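Local coordinates for kinesin-like protein KIF19 (Mus musculus, PDB 5GSZ), which walks toward microtubule plus ends and depolymerizes microtubules at ciliary tips to set the length of motile cilia, this chain being its ATP-binding kinesin motor domain, at residues 91-96 with 132-137; 125-130 with 246-251. All coordinates share one frame; numbering follows the deposited sequence.

Interaction 1: residues 91-96 with 132-137; sequences GVISGY and FRAIEE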
# COMPACT_ATOMS: atom_id res chain seq x y z
N GLY A 91 14.94 0.33 -10.73
CA GLY A 91 15.52 -0.66 -9.83
C GLY A 91 14.87 -2.03 -9.94
O GLY A 91 15.54 -3.06 -9.81
N VAL A 92 13.56 -2.06 -10.18
CA VAL A 92 12.87 -3.34 -10.17
C VAL A 92 13.33 -4.20 -11.34
O VAL A 92 13.54 -5.41 -11.19
CB VAL A 92 11.34 -3.14 -10.17
CG1 VAL A 92 10.63 -4.45 -10.40
CG2 VAL A 92 10.90 -2.56 -8.83
N ILE A 93 13.51 -3.61 -12.51
CA ILE A 93 13.93 -4.44 -13.63
C ILE A 93 15.42 -4.76 -13.53
O ILE A 93 15.88 -5.72 -14.15
CB ILE A 93 13.56 -3.80 -14.97
CG1 ILE A 93 14.19 -2.43 -15.13
CG2 ILE A 93 12.06 -3.63 -15.11
CD1 ILE A 93 13.85 -1.84 -16.48
N SER A 94 16.16 -4.01 -12.73
CA SER A 94 17.57 -4.24 -12.46
C SER A 94 17.81 -5.29 -11.39
O SER A 94 18.97 -5.55 -11.06
CB SER A 94 18.23 -2.94 -12.02
OG SER A 94 18.16 -1.98 -13.07
N GLY A 95 16.75 -5.86 -10.81
CA GLY A 95 16.88 -6.86 -9.77
C GLY A 95 16.65 -6.38 -8.35
O GLY A 95 16.74 -7.19 -7.42
N TYR A 96 16.35 -5.11 -8.14
CA TYR A 96 16.07 -4.67 -6.78
C TYR A 96 14.58 -4.83 -6.47
O TYR A 96 13.74 -4.93 -7.37
CB TYR A 96 16.56 -3.24 -6.58
CG TYR A 96 18.07 -3.16 -6.57
CD1 TYR A 96 18.81 -3.24 -7.75
CD2 TYR A 96 18.77 -3.08 -5.37
CE1 TYR A 96 20.21 -3.19 -7.72
CE2 TYR A 96 20.15 -3.03 -5.33
CZ TYR A 96 20.87 -3.08 -6.51
OH TYR A 96 22.25 -3.04 -6.48
N PHE A 132 6.77 -1.76 -18.82
CA PHE A 132 6.90 -2.34 -20.15
C PHE A 132 7.62 -1.41 -21.13
O PHE A 132 8.25 -1.88 -22.07
CB PHE A 132 5.52 -2.71 -20.69
CG PHE A 132 4.80 -3.70 -19.83
CD1 PHE A 132 5.50 -4.65 -19.10
CD2 PHE A 132 3.42 -3.67 -19.73
CE1 PHE A 132 4.84 -5.56 -18.31
CE2 PHE A 132 2.75 -4.57 -18.94
CZ PHE A 132 3.46 -5.52 -18.22
N ARG A 133 7.53 -0.10 -20.93
CA ARG A 133 8.35 0.81 -21.73
C ARG A 133 9.82 0.68 -21.37
O ARG A 133 10.67 0.47 -22.24
CB ARG A 133 7.89 2.25 -21.54
CG ARG A 133 6.59 2.58 -22.22
CD ARG A 133 6.35 4.08 -22.22
NE ARG A 133 5.08 4.37 -22.86
CZ ARG A 133 3.94 4.50 -22.19
NH1 ARG A 133 3.92 4.38 -20.87
NH2 ARG A 133 2.82 4.76 -22.86
N ALA A 134 10.14 0.82 -20.08
CA ALA A 134 11.50 0.63 -19.61
C ALA A 134 12.07 -0.71 -20.05
O ALA A 134 13.28 -0.82 -20.31
CB ALA A 134 11.54 0.73 -18.08
N ILE A 135 11.23 -1.74 -20.16
CA ILE A 135 11.71 -3.04 -20.59
C ILE A 135 12.07 -3.02 -22.07
O ILE A 135 13.08 -3.61 -22.48
CB ILE A 135 10.68 -4.14 -20.26
CG1 ILE A 135 10.78 -4.50 -18.78
CG2 ILE A 135 10.89 -5.37 -21.12
CD1 ILE A 135 9.79 -5.53 -18.36
N GLU A 136 11.28 -2.34 -22.90
CA GLU A 136 11.60 -2.33 -24.32
C GLU A 136 12.73 -1.34 -24.64
O GLU A 136 13.55 -1.61 -25.53
CB GLU A 136 10.36 -2.04 -25.17
CG GLU A 136 10.61 -2.25 -26.65
CD GLU A 136 10.80 -3.73 -27.06
OE1 GLU A 136 9.96 -4.59 -26.69
OE2 GLU A 136 11.82 -4.03 -27.74
N GLU A 137 12.83 -0.23 -23.91
CA GLU A 137 13.96 0.66 -24.15
C GLU A 137 15.29 0.03 -23.77
O GLU A 137 16.33 0.61 -24.07
CB GLU A 137 13.78 1.98 -23.40
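Ile93, at the C-terminal end of helix 89-93, reaches across to the last turns of helix 123-136 and meets it with both of its branches. The longer branch ends on Ala134, with CD1 of Ile93 3.8 Å from CB of Ala134. The shorter branch meets the next residue, where CG2 of Ile93 lies 4.0 Å from CG1 of Ile135. CG1 of Ile93 sits between its backbone N and carbonyl carbon (chi1 58°), and the chain then runs extended through chi2 (178°), which carries CD1 out to the alanine methyl. In Ile135, the CG1 met by Ile93 stands beside the backbone N, and the two side chains meet at a slant. Beyond Ile93 the chain leaves the helix through a Schellman motif: the N-H of Gly95, a residue with positive phi, bonds to Val92 O (N to O 3.3 Å), and Tyr96 N bonds to Gly91 O at 2.8 Å. Both isoleucines also touch Tyr144 of strand 142-154, which brings the central sheet into the same apolar cluster. No hydrogen bond joins the two segments; the contact is aliphatic and nondirectional, so its specificity rests on the fit of the branched side chains rather than on polar pairing.

Interaction 2: residues 125-130 with 246-251; sequences VRTLND and LFMIDL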
# COMPACT_ATOMS: atom_id res chain seq x y z
N VAL A 125 -1.77 0.31 -12.89
CA VAL A 125 -1.60 0.32 -14.34
C VAL A 125 -0.54 1.34 -14.75
O VAL A 125 0.21 1.10 -15.70
CB VAL A 125 -2.95 0.55 -15.05
CG1 VAL A 125 -4.01 -0.45 -14.60
CG2 VAL A 125 -3.47 1.94 -14.82
N ARG A 126 -0.45 2.47 -14.07
CA ARG A 126 0.58 3.44 -14.43
C ARG A 126 1.96 2.84 -14.24
O ARG A 126 2.86 3.03 -15.06
CB ARG A 126 0.43 4.74 -13.62
CG ARG A 126 -0.77 5.55 -14.03
CD ARG A 126 -1.14 6.67 -13.08
NE ARG A 126 -1.73 7.75 -13.87
CZ ARG A 126 -3.00 7.82 -14.26
NH1 ARG A 126 -3.88 6.90 -13.91
NH2 ARG A 126 -3.40 8.83 -15.01
N THR A 127 2.13 2.06 -13.18
CA THR A 127 3.41 1.43 -12.92
C THR A 127 3.66 0.26 -13.87
O THR A 127 4.78 0.12 -14.39
CB THR A 127 3.48 0.96 -11.47
OG1 THR A 127 3.01 2.02 -10.63
CG2 THR A 127 4.90 0.61 -11.09
N LEU A 128 2.65 -0.58 -14.11
CA LEU A 128 2.82 -1.64 -15.10
C LEU A 128 3.20 -1.06 -16.45
O LEU A 128 3.93 -1.69 -17.23
CB LEU A 128 1.56 -2.50 -15.23
CG LEU A 128 1.28 -3.59 -14.19
CD1 LEU A 128 0.93 -3.13 -12.80
CD2 LEU A 128 0.19 -4.52 -14.68
N ASN A 129 2.75 0.16 -16.73
CA ASN A 129 2.91 0.74 -18.05
C ASN A 129 4.33 1.24 -18.28
O ASN A 129 4.97 0.90 -19.28
CB ASN A 129 1.89 1.85 -18.20
CG ASN A 129 1.38 1.98 -19.59
OD1 ASN A 129 2.11 2.37 -20.51
ND2 ASN A 129 0.14 1.57 -19.77
N ASP A 130 4.84 2.04 -17.36
CA ASP A 130 6.23 2.44 -17.46
C ASP A 130 7.17 1.26 -17.30
O ASP A 130 8.36 1.36 -17.64
CB ASP A 130 6.55 3.50 -16.41
CG ASP A 130 6.15 4.87 -16.83
OD1 ASP A 130 5.80 5.03 -18.02
OD2 ASP A 130 6.23 5.78 -15.98
N LEU A 246 8.40 -6.30 -7.40
CA LEU A 246 7.63 -5.15 -6.97
C LEU A 246 6.34 -5.63 -6.31
O LEU A 246 5.68 -6.54 -6.82
CB LEU A 246 7.31 -4.22 -8.14
CG LEU A 246 6.29 -3.10 -7.82
CD1 LEU A 246 6.80 -2.14 -6.74
CD2 LEU A 246 5.85 -2.35 -9.05
N PHE A 247 6.01 -5.04 -5.16
CA PHE A 247 4.77 -5.33 -4.44
C PHE A 247 3.95 -4.06 -4.33
O PHE A 247 4.47 -3.03 -3.90
CB PHE A 247 5.04 -5.86 -3.04
CG PHE A 247 5.40 -7.31 -3.00
CD1 PHE A 247 4.41 -8.27 -3.00
CD2 PHE A 247 6.72 -7.71 -2.93
CE1 PHE A 247 4.75 -9.61 -2.94
CE2 PHE A 247 7.04 -9.04 -2.87
CZ PHE A 247 6.06 -9.98 -2.88
N MET A 248 2.68 -4.15 -4.71
CA MET A 248 1.78 -3.00 -4.68
C MET A 248 0.55 -3.37 -3.87
O MET A 248 -0.25 -4.22 -4.28
CB MET A 248 1.41 -2.54 -6.09
CG MET A 248 2.59 -1.86 -6.78
SD MET A 248 2.27 -1.21 -8.44
CE MET A 248 2.07 -2.72 -9.37
N ILE A 249 0.40 -2.75 -2.70
CA ILE A 249 -0.51 -3.24 -1.68
C ILE A 249 -1.57 -2.20 -1.36
O ILE A 249 -1.25 -1.04 -1.10
CB ILE A 249 0.26 -3.66 -0.42
CG1 ILE A 249 1.24 -4.77 -0.80
CG2 ILE A 249 -0.73 -4.11 0.66
CD1 ILE A 249 2.35 -4.97 0.20
N ASP A 250 -2.83 -2.65 -1.41
CA ASP A 250 -4.00 -1.94 -0.92
C ASP A 250 -4.35 -2.54 0.44
O ASP A 250 -4.99 -3.59 0.51
CB ASP A 250 -5.14 -2.09 -1.91
CG ASP A 250 -6.36 -1.23 -1.55
OD1 ASP A 250 -6.22 -0.28 -0.74
OD2 ASP A 250 -7.45 -1.50 -2.08
N LEU A 251 -3.95 -1.87 1.52
CA LEU A 251 -4.03 -2.46 2.85
C LEU A 251 -5.47 -2.54 3.35
O LEU A 251 -6.41 -1.97 2.78
CB LEU A 251 -3.22 -1.66 3.87
CG LEU A 251 -1.70 -1.73 3.81
CD1 LEU A 251 -1.07 -0.83 4.84
CD2 LEU A 251 -1.29 -3.15 4.04
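The kinesin motor domain is built on a central mixed beta-sheet with helices on both faces, and here helix 123-136 packs on strand 242-250, one of its inner strands. The short segments run nearly antiparallel, at 167°, with their axes 11.1 Å apart at closest approach. Met248 and Thr127 carry most of the contact. The thioether of Met248 passes alongside Thr127, with SD 3.9 Å from CB of Thr127, the two side chains running in opposite directions. A bend at the last torsion (chi3 -69°) then turns the methyl aside to Leu128, where CE of Met248 comes within 3.6 Å of CD1 of Leu128. Two residues earlier on the same face of the strand, Leu246 takes the methyl of the threonine: its CD2 is 3.7 Å from CG2 of Thr127. OG1 of Thr127 stands beside the backbone N (chi1 -46°), which leaves CG2 anti to that N, and it hydrogen-bonds to Ile123 O one turn back. With its main partner in its own helix, the hydroxyl can lie beside the Met248 sulfur without needing a partner from the strand. All four touching residues are buried. Around them, Leu128 also packs on Ile195 of helix 192-203, Met248 on Leu224 of strand 220-232, and Leu246 on Ala98 of strand 97-103. Phe247 and Ile249, alternating with these residues, pack on helix 302-307, so strand 242-250 lies between helix 123-136 and helix 302-307.

Interactions 1 and 2 lie along one helix, 123-136, with their centres about 13 Å apart: residues 125-130 face strand 242-250, and residues 132-137 face the end of helix 89-93. The two sites touch where CG2 of Val92 lies 4.0 Å from CB of Leu246, so they border on one another. Along the chain the segments alternate, 91-96, 125-130, 132-137 and 246-251, so helix 123-136 is packed against parts of the chain that come both before and after it. Interaction 2 is nearer the chain's centre and the nucleotide, the Met248 side chain being about 14 Å from bound ADP; interaction 1 is more peripheral, away from the annotated sites.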